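Local atomic coordinates of copper-transporting ATPase PAA1, chloroplastic (Arabidopsis thaliana, PDB entry 5LBD), a protein that uses ATP hydrolysis to move monovalent copper across the plastid envelope, the piece described here being its nucleotide-binding (N) domain. Residues P5-V10 and A126-E131; V84-L89 and S114-G119. The protein carries 2 engineered substitutions. All coordinates share one frame; numbering follows the deposited sequence.

Contact 1: residues P5-V10 and A126-E131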
loop_
_atom_site.group_PDB
_atom_site.type_symbol
_atom_site.label_atom_id
_atom_site.label_comp_id
_atom_site.label_asym_id
_atom_site.label_seq_id
_atom_site.Cartn_x
_atom_site.Cartn_y
_atom_site.Cartn_z
ATOM N N PRO A 5 -3.663 -5.669 -14.237
ATOM C CA PRO A 5 -3.625 -6.051 -12.820
ATOM C C PRO A 5 -4.900 -5.652 -12.099
ATOM O O PRO A 5 -5.448 -4.562 -12.305
ATOM C CB PRO A 5 -2.404 -5.300 -12.273
ATOM C CG PRO A 5 -2.125 -4.235 -13.260
ATOM C CD PRO A 5 -2.579 -4.738 -14.581
ATOM N N VAL A 6 -5.372 -6.562 -11.247
ATOM C CA VAL A 6 -6.530 -6.322 -10.396
ATOM C C VAL A 6 -6.205 -6.815 -8.994
ATOM O O VAL A 6 -5.626 -7.895 -8.822
ATOM C CB VAL A 6 -7.790 -7.023 -10.936
ATOM C CG1 VAL A 6 -9.009 -6.557 -10.171
ATOM C CG2 VAL A 6 -7.956 -6.760 -12.416
ATOM N N VAL A 7 -6.602 -6.030 -7.988
ATOM C CA VAL A 7 -6.467 -6.469 -6.612
ATOM C C VAL A 7 -7.320 -7.704 -6.421
ATOM O O VAL A 7 -8.503 -7.720 -6.790
ATOM C CB VAL A 7 -6.879 -5.351 -5.652
ATOM C CG1 VAL A 7 -7.000 -5.873 -4.240
ATOM C CG2 VAL A 7 -5.875 -4.203 -5.722
ATOM N N THR A 8 -6.732 -8.764 -5.863
ATOM C CA THR A 8 -7.532 -9.948 -5.576
ATOM C C THR A 8 -7.666 -10.226 -4.092
ATOM O O THR A 8 -8.738 -10.641 -3.634
ATOM C CB THR A 8 -6.952 -11.175 -6.284
ATOM O OG1 THR A 8 -5.611 -11.402 -5.859
ATOM C CG2 THR A 8 -6.973 -10.963 -7.775
ATOM N N GLU A 9 -6.620 -9.980 -3.322
ATOM C CA GLU A 9 -6.624 -10.342 -1.919
ATOM C C GLU A 9 -5.826 -9.321 -1.133
ATOM O O GLU A 9 -4.730 -8.921 -1.541
ATOM C CB GLU A 9 -6.045 -11.730 -1.703
ATOM C CG GLU A 9 -6.221 -12.238 -0.287
ATOM C CD GLU A 9 -5.709 -13.663 -0.108
ATOM O OE1 GLU A 9 -5.056 -14.170 -1.043
ATOM O OE2 GLU A 9 -5.977 -14.285 0.949
ATOM N N VAL A 10 -6.372 -8.925 0.007
ATOM C CA VAL A 10 -5.666 -8.115 0.981
ATOM C C VAL A 10 -5.525 -8.955 2.234
ATOM O O VAL A 10 -6.532 -9.430 2.773
ATOM C CB VAL A 10 -6.397 -6.802 1.287
ATOM C CG1 VAL A 10 -5.622 -5.960 2.238
ATOM C CG2 VAL A 10 -6.640 -6.018 -0.012
ATOM N N ALA A 126 0.161 -5.075 5.819
ATOM C CA ALA A 126 -0.620 -5.875 4.890
ATOM C C ALA A 126 0.238 -6.307 3.719
ATOM O O ALA A 126 1.297 -5.742 3.436
ATOM C CB ALA A 126 -1.824 -5.087 4.368
ATOM N N VAL A 127 -0.260 -7.302 3.008
ATOM C CA VAL A 127 0.247 -7.634 1.689
ATOM C C VAL A 127 -0.973 -7.630 0.778
ATOM O O VAL A 127 -2.061 -8.053 1.180
ATOM C CB VAL A 127 1.032 -8.968 1.663
ATOM C CG1 VAL A 127 0.187 -10.138 2.119
ATOM C CG2 VAL A 127 1.601 -9.223 0.274
ATOM N N ILE A 128 -0.816 -7.111 -0.424
ATOM C CA ILE A 128 -1.878 -7.105 -1.425
ATOM C C ILE A 128 -1.442 -7.978 -2.589
ATOM O O ILE A 128 -0.342 -7.792 -3.131
ATOM C CB ILE A 128 -2.217 -5.686 -1.927
ATOM C CG1 ILE A 128 -2.559 -4.762 -0.752
ATOM C CG2 ILE A 128 -3.357 -5.753 -2.951
ATOM C CD1 ILE A 128 -2.683 -3.299 -1.142
ATOM N N ARG A 129 -2.296 -8.910 -2.980
ATOM C CA ARG A 129 -2.063 -9.783 -4.118
ATOM C C ARG A 129 -2.889 -9.317 -5.306
ATOM O O ARG A 129 -4.032 -8.868 -5.146
ATOM C CB ARG A 129 -2.429 -11.239 -3.812
ATOM C CG ARG A 129 -1.855 -11.784 -2.544
ATOM C CD ARG A 129 -1.953 -13.314 -2.515
ATOM N NE ARG A 129 -3.145 -13.833 -3.185
ATOM C CZ ARG A 129 -3.175 -14.284 -4.439
ATOM N NH1 ARG A 129 -2.067 -14.289 -5.175
ATOM N NH2 ARG A 129 -4.317 -14.722 -4.964
ATOM N N PHE A 130 -2.310 -9.454 -6.496
ATOM C CA PHE A 130 -2.909 -9.072 -7.769
ATOM C C PHE A 130 -2.903 -10.261 -8.710
ATOM O O PHE A 130 -1.937 -11.024 -8.737
ATOM C CB PHE A 130 -2.120 -7.952 -8.441
ATOM C CG PHE A 130 -1.984 -6.734 -7.617
ATOM C CD1 PHE A 130 -1.067 -6.683 -6.604
ATOM C CD2 PHE A 130 -2.792 -5.629 -7.823
ATOM C CE1 PHE A 130 -0.935 -5.555 -5.812
ATOM C CE2 PHE A 130 -2.657 -4.504 -7.027
ATOM C CZ PHE A 130 -1.741 -4.462 -6.042
ATOM N N GLU A 131 -3.959 -10.396 -9.501
ATOM C CA GLU A 131 -4.000 -11.407 -10.553
ATOM C C GLU A 131 -4.337 -10.729 -11.878
ATOM O O GLU A 131 -4.472 -9.501 -11.928
ATOM C CB GLU A 131 -5.024 -12.501 -10.237
ATOM C CG GLU A 131 -4.710 -13.319 -8.985
ATOM C CD GLU A 131 -5.799 -14.347 -8.652
ATOM O OE1 GLU A 131 -6.733 -14.525 -9.466
ATOM O OE2 GLU A 131 -5.720 -14.971 -7.571
ATOM O OXT GLU A 131 -4.478 -11.376 -12.918
#
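The carbonyl oxygen of Arg129 is gripped by three donors; two of them, the N-H groups of Thr8 and Glu9, both facing Arg129, make this a classic beta bulge in the antiparallel pairing of strands 7-10 and 126-130. Thr8 N gives the firm bond, 2.8 Å from Arg129 O and almost straight at 174°, while Glu9 N at 3.4 Å from the same oxygen is weak. The Thr8 hydroxyl adds another weak bond to it. Past the bulge, pairing continues in a register shifted by one residue, with Arg129 N bonding to Glu9 O, and on the other side Val6 and Glu131 exchange a pair of backbone bonds that carry the pairing to the C-terminal carboxylate.

On the face bearing Glu9 and Arg129, the arginine bends at chi3 (-34°), which brings NE to Glu9, and its guanidinium lies between two acids. Arg129 NE forms a salt bridge with Glu9 OE1 at 2.9 Å, close to the guanidinium plane and on the anti side of a carboxylate turned 89° against it; Arg129 NH2 forms a second with Glu131 OE2 at 3.0 Å, through the anti lone pair of that oxygen. Thr8 OG1 lies over one guanidinium face, toward the rim. The guanidinium would probably offset the like charges of the two acids, Glu9 OE1 and Glu131 OE2 being 6.6 Å apart.

Toward helices 26-37 and 43-52 the contact is apolar. Val10 packs on Ile128 and on helix 26-37, whereas Phe130 rests on Val44 and Ile48 of helix 43-52. The two methyls of Val7 divide their work: CG1 touches Ile128 CG2 at 3.9 Å, and CG2 approaches Phe130 CE2 obliquely at 3.5 Å.

Contact 2: residues V84-L89 and S114-G119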
loop_
_atom_site.group_PDB
_atom_site.type_symbol
_atom_site.label_atom_id
_atom_site.label_comp_id
_atom_site.label_asym_id
_atom_site.label_seq_id
_atom_site.Cartn_x
_atom_site.Cartn_y
_atom_site.Cartn_z
ATOM N N VAL A 84 3.149 5.994 5.199
ATOM C CA VAL A 84 2.530 4.854 4.532
ATOM C C VAL A 84 3.423 4.480 3.360
ATOM O O VAL A 84 3.666 5.310 2.482
ATOM C CB VAL A 84 1.100 5.158 4.065
ATOM C CG1 VAL A 84 0.538 3.967 3.315
ATOM C CG2 VAL A 84 0.222 5.492 5.240
ATOM N N THR A 85 3.911 3.242 3.345
ATOM C CA THR A 85 4.761 2.743 2.280
ATOM C C THR A 85 3.999 1.707 1.476
ATOM O O THR A 85 3.213 0.931 2.015
ATOM C CB THR A 85 6.037 2.106 2.809
ATOM O OG1 THR A 85 5.687 1.119 3.783
ATOM C CG2 THR A 85 6.902 3.166 3.432
ATOM N N VAL A 86 4.271 1.674 0.178
ATOM C CA VAL A 86 3.673 0.746 -0.760
ATOM C C VAL A 86 4.793 0.238 -1.653
ATOM O O VAL A 86 5.358 1.017 -2.431
ATOM C CB VAL A 86 2.591 1.396 -1.611
ATOM C CG1 VAL A 86 1.982 0.397 -2.484
ATOM C CG2 VAL A 86 1.531 2.077 -0.736
ATOM N N GLY A 87 5.136 -1.039 -1.545
ATOM C CA GLY A 87 6.208 -1.538 -2.389
ATOM C C GLY A 87 6.686 -2.913 -2.021
ATOM O O GLY A 87 5.927 -3.731 -1.495
ATOM N N THR A 88 7.935 -3.193 -2.385
ATOM C CA THR A 88 8.493 -4.490 -2.072
ATOM C C THR A 88 8.630 -4.670 -0.562
ATOM O O THR A 88 8.642 -3.714 0.214
ATOM C CB THR A 88 9.896 -4.666 -2.674
ATOM O OG1 THR A 88 10.775 -3.721 -2.070
ATOM C CG2 THR A 88 9.892 -4.474 -4.165
ATOM N N LEU A 89 8.811 -5.923 -0.166
ATOM C CA LEU A 89 9.071 -6.209 1.238
ATOM C C LEU A 89 10.333 -5.493 1.713
ATOM O O LEU A 89 10.359 -4.932 2.815
ATOM C CB LEU A 89 9.185 -7.711 1.433
ATOM C CG LEU A 89 9.429 -8.190 2.867
ATOM C CD1 LEU A 89 8.292 -7.711 3.772
ATOM C CD2 LEU A 89 9.582 -9.682 2.936
ATOM N N SER A 114 1.445 -10.457 -9.189
ATOM C CA SER A 114 2.412 -9.784 -8.326
ATOM C C SER A 114 1.819 -9.449 -6.965
ATOM O O SER A 114 0.633 -9.650 -6.722
ATOM C CB SER A 114 2.923 -8.503 -8.989
ATOM O OG SER A 114 1.915 -7.508 -9.047
ATOM N N VAL A 115 2.669 -8.948 -6.067
ATOM C CA VAL A 115 2.255 -8.535 -4.734
ATOM C C VAL A 115 2.924 -7.223 -4.366
ATOM O O VAL A 115 4.003 -6.880 -4.867
ATOM C CB VAL A 115 2.573 -9.582 -3.636
ATOM C CG1 VAL A 115 2.081 -10.992 -4.027
ATOM C CG2 VAL A 115 4.048 -9.610 -3.289
ATOM N N VAL A 116 2.267 -6.462 -3.518
ATOM C CA VAL A 116 2.899 -5.329 -2.859
ATOM C C VAL A 116 2.654 -5.422 -1.361
ATOM O O VAL A 116 1.672 -6.011 -0.891
ATOM C CB VAL A 116 2.409 -3.977 -3.427
ATOM C CG1 VAL A 116 2.540 -3.980 -4.937
ATOM C CG2 VAL A 116 0.982 -3.697 -3.029
ATOM N N TYR A 117 3.591 -4.874 -0.605
ATOM C CA TYR A 117 3.513 -4.798 0.838
ATOM C C TYR A 117 3.186 -3.365 1.240
ATOM O O TYR A 117 3.600 -2.408 0.573
ATOM C CB TYR A 117 4.816 -5.264 1.487
ATOM C CG TYR A 117 5.055 -6.764 1.325
ATOM C CD1 TYR A 117 5.582 -7.271 0.175
ATOM C CD2 TYR A 117 4.651 -7.650 2.306
ATOM C CE1 TYR A 117 5.773 -8.641 -0.008
ATOM C CE2 TYR A 117 4.860 -9.031 2.144
ATOM C CZ TYR A 117 5.412 -9.498 0.972
ATOM O OH TYR A 117 5.616 -10.834 0.751
ATOM N N ILE A 118 2.501 -3.243 2.358
ATOM C CA ILE A 118 2.062 -1.977 2.906
ATOM C C ILE A 118 2.645 -1.835 4.298
ATOM O O ILE A 118 2.400 -2.676 5.175
ATOM C CB ILE A 118 0.540 -1.882 2.970
ATOM C CG1 ILE A 118 -0.099 -2.260 1.626
ATOM C CG2 ILE A 118 0.152 -0.484 3.388
ATOM C CD1 ILE A 118 0.382 -1.463 0.464
ATOM N N GLY A 119 3.411 -0.764 4.509
ATOM C CA GLY A 119 3.846 -0.390 5.836
ATOM C C GLY A 119 3.094 0.842 6.306
ATOM O O GLY A 119 2.771 1.739 5.509
#
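The Tyr117 ring has Leu89 CB over one face, 4.0 Å from the ring centroid and 20° off the normal, a CH-pi contact offset toward the rim at CD1 and CE1. Leu89 CD1 lies by the CD2-CE2 side of the ring, 3.9 Å from Tyr117 CD2, and Gly87 O lies at the edge, near the ring plane. An alanine in place of Tyr117 would probably leave Leu89 without its apolar partner and open a gap between the sheet and the start of helix 89-94. Thr88 is the N-cap of that helix, its OG1 bonded to Trp91 N.

The backbones pair through Gly87 and Tyr117, with Tyr117 N only 2.7 Å from Gly87 O, and through Thr85 and Gly119. Thr85 OG1 makes a further weak bond, 3.0 Å from Gly119 N, in the space where a side chain at Gly119 would collide with it. On the other face Val86 and Ile118 lie side by side; CD1 of Ile118, turned by chi2 of -56°, touches Val86 CG1 at 3.8 Å. Helix 26-37 covers this face, helix 89-94 the Tyr117 face: an antiparallel sheet with helices on both faces, the core of this P1B-type ATPase N-domain.

In the fold
Contacts 1 and 2 lie about 11 Å apart, centre to centre, in one six-stranded antiparallel sheet. Contact 1 joins the outermost strand 7-11 to strand 123-130; contact 2 joins strand 115-120 to strand 82-87. The two inner partners, 115-120 and 123-130, follow each other in the chain and are neighbours in the sheet, linked by probable backbone bonds such as Ile128 N to Val116 O (2.8 Å). Along the chain, contact 2 is nested within the loop closed by contact 1, which brings the first and last strands of the N-domain together. Helices 26-37 and 43-52 pack against both contacts on one side of the sheet.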